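Long-range contact in cellulase IBT99 (Metagenomes, PDB 6WBT), which probably hydrolyses 6-phospho-alpha-glucosides to release glucose 6-phosphate, as a family 4 glycoside hydrolase that uses NAD and a manganese ion: residues W37-D42 and K73-D78. Sequence-based numbering, arbitrary orientation.
Sequences WLYDID and KEAFTD. With NAD (nicotinamide-adenine-dinucleotide), chain G.
Phe-76 turns the edge of its ring toward one face of Tyr-39, an edge-to-face aromatic pair with centroids 4.8 Å apart and planes at 63°. The rim atoms CZ and CE2 of Phe-76 make the contact, CZ coming to 3.4 Å from CD2 of Tyr-39. Tyr-39 holds CG anti to its backbone N (chi1 167°), which stands the phenol against the short helix 72-76, and there the methyl of Ala-75 packs beside it, CB lying 3.6 Å from Tyr-39 CD1. An alanine in place of Tyr-39 would probably open a gap beside Ala-75 and leave the Phe-76 edge without its aromatic face.

This apolar cluster is buried, whereas Glu-74 marks the solvent side. Its extended chain crosses Trp-37 at about a right angle; Glu-74 CG lies 3.6 Å from Trp-37 CH2, and OE1 sits in the plane of the indole at its edge. The Glu-74 carbonyl O lies over one indole face, and Lys-6 adds a cation-pi contact to the same ring.

No hydrogen bond joins the two segments. Past the strand end, Asp-40 OD1 accepts from Asp-42 N at 2.9 Å in an Asx turn. Asp-40 OD1 also accepts from the adenosine-ribose hydroxyl O2B of NAD at 2.7 Å, while O3B is modelled too close to OD2 for its distance to be trusted. An acidic residue gripping this ribose at the end of the second strand is the hallmark of an NAD-binding Rossmann fold.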
ATOM      1  N   TRP A  37     -15.300  25.184  34.937  1.00 54.44           N
ATOM      2  CA  TRP A  37     -15.476  24.015  35.786  1.00 52.45           C
ATOM      3  C   TRP A  37     -14.138  23.329  36.022  1.00 49.58           C
ATOM      4  O   TRP A  37     -13.366  23.120  35.080  1.00 47.08           O
ATOM      5  CB  TRP A  37     -16.472  23.034  35.164  1.00 52.92           C
ATOM      6  CG  TRP A  37     -17.900  23.455  35.328  1.00 54.25           C
ATOM      7  CD1 TRP A  37     -18.584  24.351  34.559  1.00 54.04           C
ATOM      8  CD2 TRP A  37     -18.821  22.997  36.326  1.00 55.04           C
ATOM      9  NE1 TRP A  37     -19.873  24.480  35.016  1.00 54.96           N
ATOM     10  CE2 TRP A  37     -20.044  23.660  36.101  1.00 55.93           C
ATOM     11  CE3 TRP A  37     -18.730  22.094  37.389  1.00 55.25           C
ATOM     12  CZ2 TRP A  37     -21.167  23.446  36.897  1.00 57.56           C
ATOM     13  CZ3 TRP A  37     -19.847  21.883  38.178  1.00 56.35           C
ATOM     14  CH2 TRP A  37     -21.049  22.555  37.929  1.00 57.27           C
ATOM     15  N   LEU A  38     -13.872  22.980  37.276  1.00 50.16           N
ATOM     16  CA  LEU A  38     -12.687  22.222  37.659  1.00 49.71           C
ATOM     17  C   LEU A  38     -13.151  20.861  38.157  1.00 52.43           C
ATOM     18  O   LEU A  38     -13.784  20.764  39.213  1.00 55.00           O
ATOM     19  CB  LEU A  38     -11.887  22.958  38.732  1.00 47.46           C
ATOM     20  CG  LEU A  38     -11.324  24.331  38.360  1.00 47.20           C
ATOM     21  CD1 LEU A  38     -10.536  24.908  39.524  1.00 47.17           C
ATOM     22  CD2 LEU A  38     -10.459  24.253  37.108  1.00 46.13           C
ATOM     23  N   TYR A  39     -12.843  19.814  37.399  1.00 50.97           N
ATOM     24  CA  TYR A  39     -13.216  18.453  37.750  1.00 50.08           C
ATOM     25  C   TYR A  39     -11.970  17.643  38.076  1.00 49.48           C
ATOM     26  O   TYR A  39     -10.934  17.784  37.419  1.00 48.21           O
ATOM     27  CB  TYR A  39     -13.987  17.778  36.615  1.00 48.96           C
ATOM     28  CG  TYR A  39     -14.122  16.281  36.779  1.00 50.01           C
ATOM     29  CD1 TYR A  39     -15.034  15.741  37.677  1.00 52.11           C
ATOM     30  CD2 TYR A  39     -13.338  15.406  36.037  1.00 49.41           C
ATOM     31  CE1 TYR A  39     -15.160  14.372  37.833  1.00 53.36           C
ATOM     32  CE2 TYR A  39     -13.456  14.037  36.185  1.00 50.51           C
ATOM     33  CZ  TYR A  39     -14.368  13.525  37.084  1.00 52.52           C
ATOM     34  OH  TYR A  39     -14.485  12.163  37.231  1.00 53.19           O
ATOM     35  N   ASP A  40     -12.083  16.790  39.089  1.00 50.03           N
ATOM     36  CA  ASP A  40     -10.975  15.948  39.513  1.00 49.75           C
ATOM     37  C   ASP A  40     -11.530  14.814  40.359  1.00 51.67           C
ATOM     38  O   ASP A  40     -12.650  14.886  40.870  1.00 55.53           O
ATOM     39  CB  ASP A  40      -9.933  16.752  40.296  1.00 50.26           C
ATOM     40  CG  ASP A  40      -8.570  16.107  40.281  1.00 50.38           C
ATOM     41  OD1 ASP A  40      -8.475  14.888  40.545  1.00 50.08           O
ATOM     42  OD2 ASP A  40      -7.591  16.825  39.988  1.00 50.99           O
ATOM     43  N   ILE A  41     -10.730  13.754  40.490  1.00 49.53           N
ATOM     44  CA  ILE A  41     -11.092  12.638  41.356  1.00 50.03           C
ATOM     45  C   ILE A  41     -10.547  12.802  42.769  1.00 51.44           C
ATOM     46  O   ILE A  41     -11.019  12.119  43.687  1.00 52.92           O
ATOM     47  CB  ILE A  41     -10.608  11.297  40.773  1.00 49.58           C
ATOM     48  CG1 ILE A  41      -9.082  11.259  40.717  1.00 50.32           C
ATOM     49  CG2 ILE A  41     -11.205  11.069  39.393  1.00 48.62           C
ATOM     50  CD1 ILE A  41      -8.525   9.924  40.291  1.00 50.73           C
ATOM     51  N   ASP A  42      -9.573  13.686  42.972  1.00 51.51           N
ATOM     52  CA  ASP A  42      -9.023  13.968  44.295  1.00 53.79           C
ATOM     53  C   ASP A  42      -9.642  15.271  44.787  1.00 55.62           C
ATOM     54  O   ASP A  42      -9.338  16.349  44.266  1.00 54.38           O
ATOM     55  CB  ASP A  42      -7.497  14.056  44.241  1.00 54.59           C
ATOM     56  CG  ASP A  42      -6.850  14.055  45.626  1.00 57.09           C
ATOM     57  OD1 ASP A  42      -7.579  14.090  46.642  1.00 58.94           O
ATOM     58  OD2 ASP A  42      -5.605  14.012  45.703  1.00 56.47           O
ATOM     59  N   LYS A  73     -21.015  13.655  36.398  1.00 61.08           N
ATOM     60  CA  LYS A  73     -22.251  14.058  35.732  1.00 63.10           C
ATOM     61  C   LYS A  73     -22.491  15.556  35.875  1.00 64.58           C
ATOM     62  O   LYS A  73     -22.905  16.216  34.917  1.00 63.45           O
ATOM     63  CB  LYS A  73     -23.437  13.267  36.280  1.00 65.98           C
ATOM     64  CG  LYS A  73     -24.730  13.523  35.520  1.00 68.71           C
ATOM     65  CD  LYS A  73     -25.824  12.544  35.902  1.00 70.47           C
ATOM     66  CE  LYS A  73     -27.053  12.737  35.026  1.00 71.24           C
ATOM     67  NZ  LYS A  73     -28.124  11.751  35.331  1.00 73.39           N
ATOM     68  N   GLU A  74     -22.231  16.112  37.060  1.00 68.00           N
ATOM     69  CA  GLU A  74     -22.346  17.556  37.229  1.00 69.85           C
ATOM     70  C   GLU A  74     -21.249  18.295  36.473  1.00 66.94           C
ATOM     71  O   GLU A  74     -21.469  19.416  36.001  1.00 68.11           O
ATOM     72  CB  GLU A  74     -22.303  17.917  38.715  1.00 73.76           C
ATOM     73  CG  GLU A  74     -22.473  19.402  39.002  1.00 78.02           C
ATOM     74  CD  GLU A  74     -22.436  19.719  40.484  1.00 81.95           C
ATOM     75  OE1 GLU A  74     -22.187  20.892  40.837  1.00 82.86           O
ATOM     76  OE2 GLU A  74     -22.656  18.796  41.296  1.00 83.86           O
ATOM     77  N   ALA A  75     -20.074  17.681  36.333  1.00 61.91           N
ATOM     78  CA  ALA A  75     -18.955  18.353  35.682  1.00 57.54           C
ATOM     79  C   ALA A  75     -19.088  18.344  34.165  1.00 52.82           C
ATOM     80  O   ALA A  75     -18.754  19.336  33.506  1.00 51.37           O
ATOM     81  CB  ALA A  75     -17.637  17.701  36.099  1.00 57.43           C
ATOM     82  N   PHE A  76     -19.573  17.245  33.592  1.00 51.14           N
ATOM     83  CA  PHE A  76     -19.567  17.064  32.147  1.00 50.31           C
ATOM     84  C   PHE A  76     -20.932  17.263  31.498  1.00 50.80           C
ATOM     85  O   PHE A  76     -21.042  17.107  30.280  1.00 50.69           O
ATOM     86  CB  PHE A  76     -19.028  15.674  31.791  1.00 49.88           C
ATOM     87  CG  PHE A  76     -17.608  15.449  32.226  1.00 50.37           C
ATOM     88  CD1 PHE A  76     -16.574  16.178  31.664  1.00 49.81           C
ATOM     89  CD2 PHE A  76     -17.306  14.503  33.192  1.00 50.79           C
ATOM     90  CE1 PHE A  76     -15.267  15.974  32.062  1.00 49.82           C
ATOM     91  CE2 PHE A  76     -16.001  14.293  33.594  1.00 50.12           C
ATOM     92  CZ  PHE A  76     -14.980  15.029  33.028  1.00 50.11           C
ATOM     93  N   THR A  77     -21.966  17.600  32.265  1.00 52.68           N
ATOM     94  CA  THR A  77     -23.273  17.850  31.670  1.00 54.34           C
ATOM     95  C   THR A  77     -23.244  19.144  30.866  1.00 55.08           C
ATOM     96  O   THR A  77     -22.857  20.197  31.381  1.00 54.41           O
ATOM     97  CB  THR A  77     -24.354  17.928  32.746  1.00 54.17           C
ATOM     98  OG1 THR A  77     -24.509  16.644  33.363  1.00 54.59           O
ATOM     99  CG2 THR A  77     -25.682  18.354  32.138  1.00 52.97           C
ATOM    100  N   ASP A  78     -23.652  19.056  29.598  1.00 56.32           N
ATOM    101  CA  ASP A  78     -23.687  20.203  28.690  1.00 58.09           C
ATOM    102  C   ASP A  78     -22.313  20.854  28.549  1.00 54.87           C
ATOM    103  O   ASP A  78     -22.203  22.059  28.311  1.00 51.82           O
ATOM    104  CB  ASP A  78     -24.729  21.234  29.139  1.00 63.01           C
ATOM    105  CG  ASP A  78     -25.153  22.161  28.018  1.00 66.29           C
ATOM    106  OD1 ASP A  78     -24.870  21.844  26.844  1.00 67.29           O
ATOM    107  OD2 ASP A  78     -25.761  23.212  28.312  1.00 68.67           O
TER
HETATM  108  PA  NAD G 503      -0.376  16.532  38.830  1.00 60.71           P
HETATM  109  O1A NAD G 503      -0.082  15.166  39.354  1.00 60.66           O
HETATM  110  O2A NAD G 503       0.195  17.702  39.560  1.00 60.79           O
HETATM  111  O5B NAD G 503      -1.967  16.706  38.700  1.00 59.49           O
HETATM  112  C5B NAD G 503      -2.729  15.744  37.919  1.00 58.93           C
HETATM  113  C4B NAD G 503      -4.174  15.783  38.355  1.00 58.74           C
HETATM  114  O4B NAD G 503      -4.934  14.783  37.624  1.00 58.72           O
HETATM  115  C3B NAD G 503      -4.439  15.494  39.843  1.00 58.92           C
HETATM  116  O3B NAD G 503      -5.305  16.489  40.375  1.00 58.79           O
HETATM  117  C2B NAD G 503      -5.145  14.134  39.809  1.00 59.17           C
HETATM  118  O2B NAD G 503      -5.963  13.880  40.931  1.00 58.27           O
HETATM  119  C1B NAD G 503      -5.907  14.264  38.498  1.00 59.38           C
HETATM  120  N9A NAD G 503      -6.407  13.000  37.968  1.00 60.57           N
HETATM  121  C8A NAD G 503      -5.788  11.778  38.035  1.00 61.63           C
HETATM  122  N7A NAD G 503      -6.477  10.812  37.481  1.00 62.42           N
HETATM  123  C5A NAD G 503      -7.632  11.431  37.027  1.00 61.78           C
HETATM  124  C6A NAD G 503      -8.766  10.938  36.353  1.00 61.66           C
HETATM  125  N6A NAD G 503      -8.925   9.663  36.011  1.00 62.06           N
HETATM  126  N1A NAD G 503      -9.744  11.822  36.048  1.00 61.36           N
HETATM  127  C2A NAD G 503      -9.578  13.104  36.398  1.00 61.28           C
HETATM  128  N3A NAD G 503      -8.559  13.679  37.031  1.00 61.17           N
HETATM  129  C4A NAD G 503      -7.604  12.781  37.324  1.00 61.40           C
HETATM  130  O3  NAD G 503       0.090  16.611  37.298  1.00 63.16           O
HETATM  131  PN  NAD G 503       0.874  17.735  36.462  1.00 64.77           P
HETATM  132  O1N NAD G 503       0.184  19.045  36.645  1.00 65.78           O
HETATM  133  O2N NAD G 503       2.330  17.646  36.779  1.00 64.49           O
HETATM  134  O5D NAD G 503       0.623  17.206  34.971  1.00 65.09           O
HETATM  135  C5D NAD G 503      -0.747  16.973  34.559  1.00 64.02           C
HETATM  136  C4D NAD G 503      -0.751  16.239  33.242  1.00 63.82           C
HETATM  137  O4D NAD G 503      -0.304  17.135  32.199  1.00 64.07           O
HETATM  138  C3D NAD G 503       0.183  15.023  33.153  1.00 64.18           C
HETATM  139  O3D NAD G 503      -0.498  13.940  32.534  1.00 65.01           O
HETATM  140  C2D NAD G 503       1.295  15.568  32.251  1.00 63.47           C
HETATM  141  O2D NAD G 503       2.094  14.576  31.627  1.00 62.16           O
HETATM  142  C1D NAD G 503       0.471  16.393  31.271  1.00 65.22           C
HETATM  143  N1N NAD G 503       1.306  17.338  30.477  1.00 67.80           N
HETATM  144  C2N NAD G 503       1.552  17.081  29.155  1.00 69.46           C
HETATM  145  C3N NAD G 503       2.349  17.933  28.405  1.00 71.34           C
HETATM  146  C7N NAD G 503       2.533  17.623  26.942  1.00 73.81           C
HETATM  147  O7N NAD G 503       3.611  17.864  26.405  1.00 75.16           O
HETATM  148  N7N NAD G 503       1.495  17.128  26.281  1.00 74.43           N
HETATM  149  C4N NAD G 503       2.924  19.039  29.024  1.00 70.34           C
HETATM  150  C5N NAD G 503       2.639  19.305  30.346  1.00 69.07           C
HETATM  151  C6N NAD G 503       1.827  18.446  31.053  1.00 67.87           C